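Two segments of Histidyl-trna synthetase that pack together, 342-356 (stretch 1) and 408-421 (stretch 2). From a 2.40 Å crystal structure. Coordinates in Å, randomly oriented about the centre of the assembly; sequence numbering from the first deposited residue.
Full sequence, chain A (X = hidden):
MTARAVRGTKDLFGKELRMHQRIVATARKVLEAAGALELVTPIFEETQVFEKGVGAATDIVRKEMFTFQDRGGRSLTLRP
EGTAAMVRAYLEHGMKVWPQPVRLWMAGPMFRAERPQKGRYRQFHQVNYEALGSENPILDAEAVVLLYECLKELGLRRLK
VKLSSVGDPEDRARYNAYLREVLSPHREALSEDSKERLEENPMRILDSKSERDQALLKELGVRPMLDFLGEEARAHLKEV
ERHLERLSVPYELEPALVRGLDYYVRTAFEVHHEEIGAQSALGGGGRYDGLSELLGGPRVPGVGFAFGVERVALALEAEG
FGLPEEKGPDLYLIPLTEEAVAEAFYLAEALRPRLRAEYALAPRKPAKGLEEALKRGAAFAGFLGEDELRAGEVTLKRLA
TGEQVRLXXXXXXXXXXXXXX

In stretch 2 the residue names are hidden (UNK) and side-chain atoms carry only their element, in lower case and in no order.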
ATOM      1  N   ALA A 342       1.891  33.343  13.250  1.00 20.43           N
ATOM      2  CA  ALA A 342       3.220  32.819  12.962  1.00 21.14           C
ATOM      3  C   ALA A 342       3.818  32.161  14.202  1.00 22.01           C
ATOM      4  O   ALA A 342       4.441  31.103  14.117  1.00 23.22           O
ATOM      5  CB  ALA A 342       4.126  33.936  12.491  1.00 21.16           C
ATOM      6  N   GLU A 343       3.633  32.796  15.354  1.00 20.20           N
ATOM      7  CA  GLU A 343       4.161  32.263  16.599  1.00 18.66           C
ATOM      8  C   GLU A 343       3.494  30.927  16.938  1.00 16.12           C
ATOM      9  O   GLU A 343       4.117  30.053  17.533  1.00 15.54           O
ATOM     10  CB  GLU A 343       3.940  33.260  17.741  1.00 19.69           C
ATOM     11  CG  GLU A 343       4.517  34.640  17.498  1.00 24.49           C
ATOM     12  CD  GLU A 343       6.027  34.642  17.302  1.00 33.68           C
ATOM     13  OE1 GLU A 343       6.729  33.873  18.001  1.00 34.05           O
ATOM     14  OE2 GLU A 343       6.511  35.435  16.458  1.00 38.86           O
ATOM     15  N   ALA A 344       2.229  30.767  16.561  1.00 14.27           N
ATOM     16  CA  ALA A 344       1.524  29.517  16.833  1.00 15.60           C
ATOM     17  C   ALA A 344       2.160  28.403  16.003  1.00 16.65           C
ATOM     18  O   ALA A 344       2.289  27.254  16.451  1.00 17.81           O
ATOM     19  CB  ALA A 344       0.053  29.652  16.483  1.00 13.48           C
ATOM     20  N   PHE A 345       2.557  28.761  14.787  1.00 17.04           N
ATOM     21  CA  PHE A 345       3.193  27.835  13.870  1.00 16.89           C
ATOM     22  C   PHE A 345       4.558  27.442  14.416  1.00 16.84           C
ATOM     23  O   PHE A 345       4.903  26.267  14.430  1.00 19.38           O
ATOM     24  CB  PHE A 345       3.312  28.498  12.490  1.00 19.71           C
ATOM     25  CG  PHE A 345       4.278  27.820  11.555  1.00 20.34           C
ATOM     26  CD1 PHE A 345       4.164  26.459  11.263  1.00 22.68           C
ATOM     27  CD2 PHE A 345       5.266  28.559  10.912  1.00 19.93           C
ATOM     28  CE1 PHE A 345       5.016  25.849  10.340  1.00 18.21           C
ATOM     29  CE2 PHE A 345       6.127  27.953   9.982  1.00 21.30           C
ATOM     30  CZ  PHE A 345       5.999  26.600   9.696  1.00 19.29           C
ATOM     31  N   TYR A 346       5.324  28.419  14.893  1.00 17.09           N
ATOM     32  CA  TYR A 346       6.665  28.145  15.430  1.00 19.57           C
ATOM     33  C   TYR A 346       6.596  27.236  16.640  1.00 21.55           C
ATOM     34  O   TYR A 346       7.430  26.351  16.800  1.00 23.02           O
ATOM     35  CB  TYR A 346       7.367  29.439  15.831  1.00 15.58           C
ATOM     36  CG  TYR A 346       7.507  30.425  14.699  1.00 21.94           C
ATOM     37  CD1 TYR A 346       7.562  31.791  14.949  1.00 21.47           C
ATOM     38  CD2 TYR A 346       7.583  29.994  13.377  1.00 17.25           C
ATOM     39  CE1 TYR A 346       7.683  32.704  13.911  1.00 21.31           C
ATOM     40  CE2 TYR A 346       7.708  30.898  12.333  1.00 21.92           C
ATOM     41  CZ  TYR A 346       7.758  32.254  12.606  1.00 23.89           C
ATOM     42  OH  TYR A 346       7.883  33.164  11.576  1.00 27.72           O
ATOM     43  N   LEU A 347       5.602  27.464  17.494  1.00 22.34           N
ATOM     44  CA  LEU A 347       5.431  26.653  18.692  1.00 21.63           C
ATOM     45  C   LEU A 347       5.007  25.232  18.322  1.00 21.26           C
ATOM     46  O   LEU A 347       5.566  24.267  18.829  1.00 21.71           O
ATOM     47  CB  LEU A 347       4.390  27.289  19.627  1.00 18.74           C
ATOM     48  CG  LEU A 347       4.016  26.456  20.859  1.00 16.92           C
ATOM     49  CD1 LEU A 347       5.265  26.114  21.651  1.00 10.93           C
ATOM     50  CD2 LEU A 347       3.024  27.240  21.725  1.00 21.74           C
ATOM     51  N   ALA A 348       4.018  25.102  17.442  1.00 21.36           N
ATOM     52  CA  ALA A 348       3.566  23.777  17.028  1.00 20.91           C
ATOM     53  C   ALA A 348       4.732  22.997  16.393  1.00 20.35           C
ATOM     54  O   ALA A 348       4.911  21.808  16.660  1.00 20.04           O
ATOM     55  CB  ALA A 348       2.408  23.898  16.042  1.00 17.97           C
ATOM     56  N   GLU A 349       5.525  23.662  15.561  1.00 19.77           N
ATOM     57  CA  GLU A 349       6.654  22.992  14.933  1.00 23.86           C
ATOM     58  C   GLU A 349       7.683  22.527  15.961  1.00 25.76           C
ATOM     59  O   GLU A 349       8.349  21.514  15.765  1.00 28.92           O
ATOM     60  CB  GLU A 349       7.323  23.903  13.902  1.00 25.99           C
ATOM     61  CG  GLU A 349       7.015  23.522  12.455  1.00 31.78           C
ATOM     62  CD  GLU A 349       7.423  22.088  12.130  1.00 41.15           C
ATOM     63  OE1 GLU A 349       8.609  21.740  12.344  1.00 44.78           O
ATOM     64  OE2 GLU A 349       6.562  21.305  11.661  1.00 44.57           O
ATOM     65  N   ALA A 350       7.798  23.259  17.064  1.00 25.56           N
ATOM     66  CA  ALA A 350       8.741  22.912  18.123  1.00 24.98           C
ATOM     67  C   ALA A 350       8.268  21.696  18.914  1.00 25.20           C
ATOM     68  O   ALA A 350       9.060  21.035  19.586  1.00 26.52           O
ATOM     69  CB  ALA A 350       8.924  24.102  19.070  1.00 26.53           C
ATOM     70  N   LEU A 351       6.975  21.406  18.831  1.00 24.70           N
ATOM     71  CA  LEU A 351       6.387  20.285  19.550  1.00 24.63           C
ATOM     72  C   LEU A 351       6.234  19.017  18.706  1.00 25.48           C
ATOM     73  O   LEU A 351       6.017  17.933  19.247  1.00 25.30           O
ATOM     74  CB  LEU A 351       5.025  20.712  20.118  1.00 24.16           C
ATOM     75  CG  LEU A 351       5.099  21.843  21.158  1.00 24.96           C
ATOM     76  CD1 LEU A 351       3.710  22.361  21.479  1.00 20.03           C
ATOM     77  CD2 LEU A 351       5.792  21.324  22.424  1.00 25.82           C
ATOM     78  N   ARG A 352       6.336  19.157  17.386  1.00 26.27           N
ATOM     79  CA  ARG A 352       6.205  18.021  16.465  1.00 27.79           C
ATOM     80  C   ARG A 352       7.564  17.380  16.216  1.00 28.89           C
ATOM     81  O   ARG A 352       8.591  18.046  16.313  1.00 30.59           O
ATOM     82  CB  ARG A 352       5.677  18.467  15.106  1.00 26.16           C
ATOM     83  CG  ARG A 352       4.352  19.151  15.085  1.00 20.56           C
ATOM     84  CD  ARG A 352       4.277  19.984  13.811  1.00 15.87           C
ATOM     85  NE  ARG A 352       2.961  20.553  13.623  1.00 16.80           N
ATOM     86  CZ  ARG A 352       2.626  21.353  12.622  1.00 19.38           C
ATOM     87  NH1 ARG A 352       3.527  21.692  11.701  1.00 13.70           N
ATOM     88  NH2 ARG A 352       1.378  21.799  12.541  1.00 17.59           N
ATOM     89  N   PRO A 353       7.581  16.087  15.847  1.00 28.98           N
ATOM     90  CA  PRO A 353       6.395  15.235  15.685  1.00 28.93           C
ATOM     91  C   PRO A 353       6.067  14.380  16.911  1.00 29.78           C
ATOM     92  O   PRO A 353       5.169  13.540  16.858  1.00 30.31           O
ATOM     93  CB  PRO A 353       6.773  14.376  14.493  1.00 28.44           C
ATOM     94  CG  PRO A 353       8.215  14.123  14.758  1.00 28.33           C
ATOM     95  CD  PRO A 353       8.731  15.500  15.140  1.00 28.66           C
ATOM     96  N   ARG A 354       6.787  14.584  18.013  1.00 30.03           N
ATOM     97  CA  ARG A 354       6.536  13.803  19.222  1.00 30.40           C
ATOM     98  C   ARG A 354       5.113  14.018  19.702  1.00 28.91           C
ATOM     99  O   ARG A 354       4.479  13.121  20.252  1.00 27.74           O
ATOM    100  CB  ARG A 354       7.514  14.187  20.333  1.00 35.29           C
ATOM    101  CG  ARG A 354       7.206  13.522  21.670  1.00 41.09           C
ATOM    102  CD  ARG A 354       8.275  13.811  22.705  1.00 46.71           C
ATOM    103  NE  ARG A 354       9.531  13.137  22.384  1.00 50.53           N
ATOM    104  CZ  ARG A 354      10.583  13.090  23.194  1.00 54.22           C
ATOM    105  NH1 ARG A 354      10.539  13.681  24.382  1.00 54.39           N
ATOM    106  NH2 ARG A 354      11.678  12.441  22.817  1.00 54.56           N
ATOM    107  N   LEU A 355       4.608  15.219  19.481  1.00 27.64           N
ATOM    108  CA  LEU A 355       3.251  15.546  19.882  1.00 27.76           C
ATOM    109  C   LEU A 355       2.518  15.989  18.631  1.00 26.41           C
ATOM    110  O   LEU A 355       3.139  16.510  17.713  1.00 28.42           O
ATOM    111  CB  LEU A 355       3.279  16.693  20.895  1.00 27.60           C
ATOM    112  CG  LEU A 355       2.826  16.505  22.343  1.00 29.55           C
ATOM    113  CD1 LEU A 355       3.168  15.121  22.871  1.00 30.92           C
ATOM    114  CD2 LEU A 355       3.494  17.582  23.178  1.00 28.47           C
ATOM    115  N   ARG A 356       1.214  15.758  18.569  1.00 25.17           N
ATOM    116  CA  ARG A 356       0.448  16.221  17.424  1.00 23.92           C
ATOM    117  C   ARG A 356      -0.067  17.615  17.806  1.00 23.11           C
ATOM    118  O   ARG A 356      -0.944  17.757  18.663  1.00 22.26           O
ATOM    119  CB  ARG A 356      -0.713  15.278  17.133  1.00 24.05           C
ATOM    120  CG  ARG A 356      -1.568  15.713  15.948  1.00 29.99           C
ATOM    121  CD  ARG A 356      -2.618  14.669  15.601  1.00 31.50           C
ATOM    122  NE  ARG A 356      -3.687  15.241  14.796  1.00 36.66           N
ATOM    123  CZ  ARG A 356      -4.850  14.641  14.565  1.00 40.55           C
ATOM    124  NH1 ARG A 356      -5.093  13.443  15.075  1.00 41.15           N
ATOM    125  NH2 ARG A 356      -5.783  15.253  13.842  1.00 38.63           N
ATOM    126  N   UNK A 408       6.006  29.111  30.287  1.00 27.58           N
ATOM    127  CA  UNK A 408       6.939  29.618  29.282  1.00 29.51           C
ATOM    128  C   UNK A 408       7.056  28.609  28.136  1.00 29.90           C
ATOM    129  O   UNK A 408       6.768  27.424  28.310  1.00 29.88           O
ATOM    130  c   UNK A 408       8.317  29.848  29.905  1.00 30.25           C
ATOM    131  o   UNK A 408       8.852  28.638  30.418  1.00 30.23           O
ATOM    132  N   UNK A 409       7.483  29.076  26.969  1.00 31.49           N
ATOM    133  CA  UNK A 409       7.614  28.196  25.816  1.00 34.07           C
ATOM    134  C   UNK A 409       8.580  27.035  26.016  1.00 34.11           C
ATOM    135  O   UNK A 409       8.364  25.957  25.478  1.00 35.06           O
ATOM    136  n   UNK A 409       6.665  30.379  19.776  1.00 45.42           N
ATOM    137  c   UNK A 409       5.860  30.993  20.636  1.00 50.88           C
ATOM    138  n   UNK A 409       6.047  30.856  21.944  1.00 49.78           N
ATOM    139  n   UNK A 409       4.871  31.755  20.186  1.00 55.80           N
ATOM    140  c   UNK A 409       8.023  28.991  24.578  1.00 35.08           C
ATOM    141  c   UNK A 409       6.919  29.850  24.023  1.00 41.41           C
ATOM    142  c   UNK A 409       7.113  30.055  22.537  1.00 48.20           C
ATOM    143  N   UNK A 410       9.637  27.246  26.790  1.00 34.38           N
ATOM    144  CA  UNK A 410      10.610  26.188  27.027  1.00 36.90           C
ATOM    145  C   UNK A 410      10.018  25.036  27.833  1.00 36.98           C
ATOM    146  O   UNK A 410      10.487  23.902  27.739  1.00 38.92           O
ATOM    147  c   UNK A 410      11.829  26.731  27.779  1.00 40.08           C
ATOM    148  c   UNK A 410      11.780  29.158  27.041  1.00 57.50           C
ATOM    149  o   UNK A 410      11.218  29.556  28.088  1.00 59.57           O
ATOM    150  c   UNK A 410      12.579  27.864  27.091  1.00 49.99           C
ATOM    151  o   UNK A 410      11.720  29.784  25.957  1.00 60.44           O
ATOM    152  N   UNK A 411       8.982  25.328  28.616  1.00 35.95           N
ATOM    153  CA  UNK A 411       8.349  24.327  29.479  1.00 33.69           C
ATOM    154  C   UNK A 411       7.179  23.583  28.857  1.00 31.08           C
ATOM    155  O   UNK A 411       6.738  22.571  29.397  1.00 32.10           O
ATOM    156  c   UNK A 411       8.337  26.485  32.759  1.00 49.87           C
ATOM    157  c   UNK A 411       7.856  24.985  30.779  1.00 35.16           C
ATOM    158  c   UNK A 411       8.916  25.731  31.567  1.00 41.20           C
ATOM    159  o   UNK A 411       8.809  26.254  33.893  1.00 52.99           O
ATOM    160  o   UNK A 411       7.415  27.312  32.562  1.00 51.10           O
ATOM    161  N   UNK A 412       6.662  24.079  27.740  1.00 28.16           N
ATOM    162  CA  UNK A 412       5.521  23.437  27.108  1.00 26.72           C
ATOM    163  C   UNK A 412       5.721  21.972  26.708  1.00 27.07           C
ATOM    164  O   UNK A 412       4.884  21.121  27.019  1.00 27.11           O
ATOM    165  c   UNK A 412       4.566  25.601  26.349  1.00 28.13           C
ATOM    166  c   UNK A 412       5.048  24.244  25.889  1.00 26.95           C
ATOM    167  c   UNK A 412       3.921  23.514  25.174  1.00 24.24           C
ATOM    168  N   UNK A 413       6.828  21.653  26.020  1.00 27.77           N
ATOM    169  CA  UNK A 413       7.044  20.253  25.622  1.00 27.92           C
ATOM    170  C   UNK A 413       7.007  19.313  26.833  1.00 29.01           C
ATOM    171  O   UNK A 413       6.274  18.323  26.856  1.00 28.67           O
ATOM    172  c   UNK A 413       7.972  22.493  25.625  1.00 28.64           C
ATOM    173  c   UNK A 413       8.434  20.279  24.983  1.00 23.52           C
ATOM    174  c   UNK A 413       8.575  21.681  24.498  1.00 29.05           C
ATOM    175  N   UNK A 414       7.810  19.645  27.838  1.00 29.93           N
ATOM    176  CA  UNK A 414       7.881  18.827  29.031  1.00 30.15           C
ATOM    177  C   UNK A 414       6.557  18.707  29.745  1.00 30.58           C
ATOM    178  O   UNK A 414       6.152  17.614  30.132  1.00 31.98           O
ATOM    179  N   UNK A 415       5.878  19.832  29.920  1.00 31.03           N
ATOM    180  CA  UNK A 415       4.598  19.847  30.604  1.00 30.42           C
ATOM    181  C   UNK A 415       3.569  18.968  29.892  1.00 32.64           C
ATOM    182  O   UNK A 415       2.871  18.166  30.525  1.00 32.80           O
ATOM    183  c   UNK A 415       2.719  21.389  31.317  1.00 23.93           C
ATOM    184  c   UNK A 415       0.300  21.348  31.114  1.00 20.48           C
ATOM    185  c   UNK A 415       2.576  21.558  32.701  1.00 23.85           C
ATOM    186  c   UNK A 415       0.176  21.515  32.484  1.00 24.79           C
ATOM    187  o   UNK A 415      -1.082  21.584  33.037  1.00 31.35           O
ATOM    188  c   UNK A 415       1.310  21.621  33.292  1.00 24.88           C
ATOM    189  c   UNK A 415       1.566  21.289  30.540  1.00 15.51           C
ATOM    190  c   UNK A 415       4.080  21.279  30.686  1.00 25.06           C
ATOM    191  N   UNK A 416       3.472  19.131  28.574  1.00 33.76           N
ATOM    192  CA  UNK A 416       2.519  18.364  27.779  1.00 35.30           C
ATOM    193  C   UNK A 416       2.822  16.873  27.835  1.00 36.58           C
ATOM    194  O   UNK A 416       1.905  16.055  27.900  1.00 36.09           O
ATOM    195  c   UNK A 416       2.531  18.841  26.326  1.00 32.86           C
ATOM    196  c   UNK A 416       1.945  20.225  26.044  1.00 32.97           C
ATOM    197  c   UNK A 416       2.409  20.699  24.692  1.00 37.18           C
ATOM    198  c   UNK A 416       0.425  20.173  26.097  1.00 31.12           C
ATOM    199  N   UNK A 417       4.107  16.528  27.820  1.00 37.78           N
ATOM    200  CA  UNK A 417       4.517  15.127  27.870  1.00 42.10           C
ATOM    201  C   UNK A 417       4.205  14.491  29.223  1.00 43.04           C
ATOM    202  O   UNK A 417       3.795  13.337  29.294  1.00 43.92           O
ATOM    203  c   UNK A 417       6.360  13.990  26.470  1.00 48.06           C
ATOM    204  c   UNK A 417       6.012  12.576  26.918  1.00 50.02           C
ATOM    205  c   UNK A 417       6.013  14.997  27.571  1.00 43.80           C
ATOM    206  c   UNK A 417       5.598  14.356  25.195  1.00 48.57           C
ATOM    207  N   UNK A 418       4.401  15.247  30.296  1.00 44.46           N
ATOM    208  CA  UNK A 418       4.115  14.755  31.635  1.00 45.92           C
ATOM    209  C   UNK A 418       2.611  14.556  31.793  1.00 46.74           C
ATOM    210  O   UNK A 418       2.163  13.660  32.505  1.00 49.07           O
ATOM    211  c   UNK A 418       4.650  14.241  34.713  1.00 64.02           C
ATOM    212  n   UNK A 418       3.746  13.362  35.138  1.00 64.64           N
ATOM    213  o   UNK A 418       5.867  14.048  34.813  1.00 66.43           O
ATOM    214  c   UNK A 418       4.610  15.760  32.677  1.00 48.25           C
ATOM    215  c   UNK A 418       4.108  15.519  34.095  1.00 57.32           C
ATOM    216  N   UNK A 419       1.832  15.395  31.121  1.00 46.13           N
ATOM    217  CA  UNK A 419       0.380  15.320  31.206  1.00 45.65           C
ATOM    218  C   UNK A 419      -0.247  14.283  30.278  1.00 45.77           C
ATOM    219  O   UNK A 419      -1.277  13.698  30.601  1.00 43.93           O
ATOM    220  c   UNK A 419      -0.220  16.696  30.932  1.00 45.75           C
ATOM    221  N   UNK A 420       0.374  14.056  29.126  1.00 47.39           N
ATOM    222  CA  UNK A 420      -0.152  13.096  28.161  1.00 49.41           C
ATOM    223  C   UNK A 420       0.540  11.745  28.270  1.00 52.23           C
ATOM    224  O   UNK A 420       0.445  10.916  27.364  1.00 52.98           O
ATOM    225  c   UNK A 420       0.002  13.642  26.734  1.00 45.96           C
ATOM    226  c   UNK A 420      -2.316  14.573  26.440  1.00 39.76           C
ATOM    227  c   UNK A 420      -0.827  14.868  26.329  1.00 45.11           C
ATOM    228  c   UNK A 420      -0.480  15.251  24.906  1.00 44.16           C
ATOM    229  N   UNK A 421       1.232  11.526  29.384  1.00 54.56           N
ATOM    230  CA  UNK A 421       1.934  10.270  29.584  1.00 57.02           C
ATOM    231  C   UNK A 421       1.007   9.089  29.810  1.00 58.55           C
ATOM    232  O   UNK A 421       1.085   8.477  30.897  1.00 59.78           O
ATOM    233  OXT UNK A 421       0.203   8.769  28.907  1.00 59.69           O
TER

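Position 408 carries one carbon and then one oxygen, with chi1 at 61° (p), and lies out of reach of stretch 1; two such atoms make it Ser408. Position 409 has three carbons, a nitrogen, then a carbon bearing two more nitrogens. Such a planar group ends only an arginine, so this is Arg409. Its CA-to-CB bond points sideways, but the extended chain brings its end to the 342-351 helix: NH2 lies 3.0 Å from Glu343 CB and donates a weak hydrogen bond to Glu343 O (3.2 Å, N-H...O angle 127°).

Positions 410 and 411 each hold three carbons, the third carrying two oxygens, and neither touches stretch 1: Glu410 and Glu411. The backbone N of Ser408 donates to Glu411 OE1 at 3.2 Å.

Position 412 has one carbon that carries two others and points toward stretch 1, with one branch against the end of Leu351. The fork at the first carbon identifies Val412, whose CG1 lies 3.9 Å from Leu351 CD1. At 413 three carbons close a ring onto the backbone nitrogen, which defines Pro413; its CG sits 3.5 Å from Leu351 CD2. Position 414 has no side-chain atoms and is Gly414. An ideal CB there would point away and have room, so this contact does not account for the glycine.

Position 415 shows one carbon and a six-carbon ring bearing one oxygen, out of reach: Tyr415. Positions 416 and 417 each have four carbons forked at the second, the pattern of leucine, hence Leu416 and Leu417. Leu416 CB is 3.5 Å from Leu355 CD2, and Leu416 CD1 is 3.8 Å from Leu351 CD1. Leu417 CD2 meets Leu355 CD1 at 3.4 Å and Arg354 CD at 3.7 Å.

Position 418, three carbons with one oxygen and one nitrogen on the third, is Gln418; 419, a single carbon, is Ala419. Neither reaches across. Position 420 again has four carbons forked at the second: Leu420, the first residue to leave helical phi/psi, with CD1 4.2 Å from Leu355 CD1. Position 421 lacks a side chain and ends in O and OXT: Gly421.

The contact buries 525 Å² in total. The helix axes cross at -56° and approach to 10.9 Å, a separation bridged by side chains. Leu351 and Leu355 supply the apolar contacts from stretch 1. At the other end, Leu347 CB covers one guanidinium face, while Glu343 OE1 lies 3.6 Å from Arg409 NH2, a salt bridge of charges alone because the oxygen is well out of the guanidinium plane.

Stretch 2 (408-421) SREEVPGYLLQALG
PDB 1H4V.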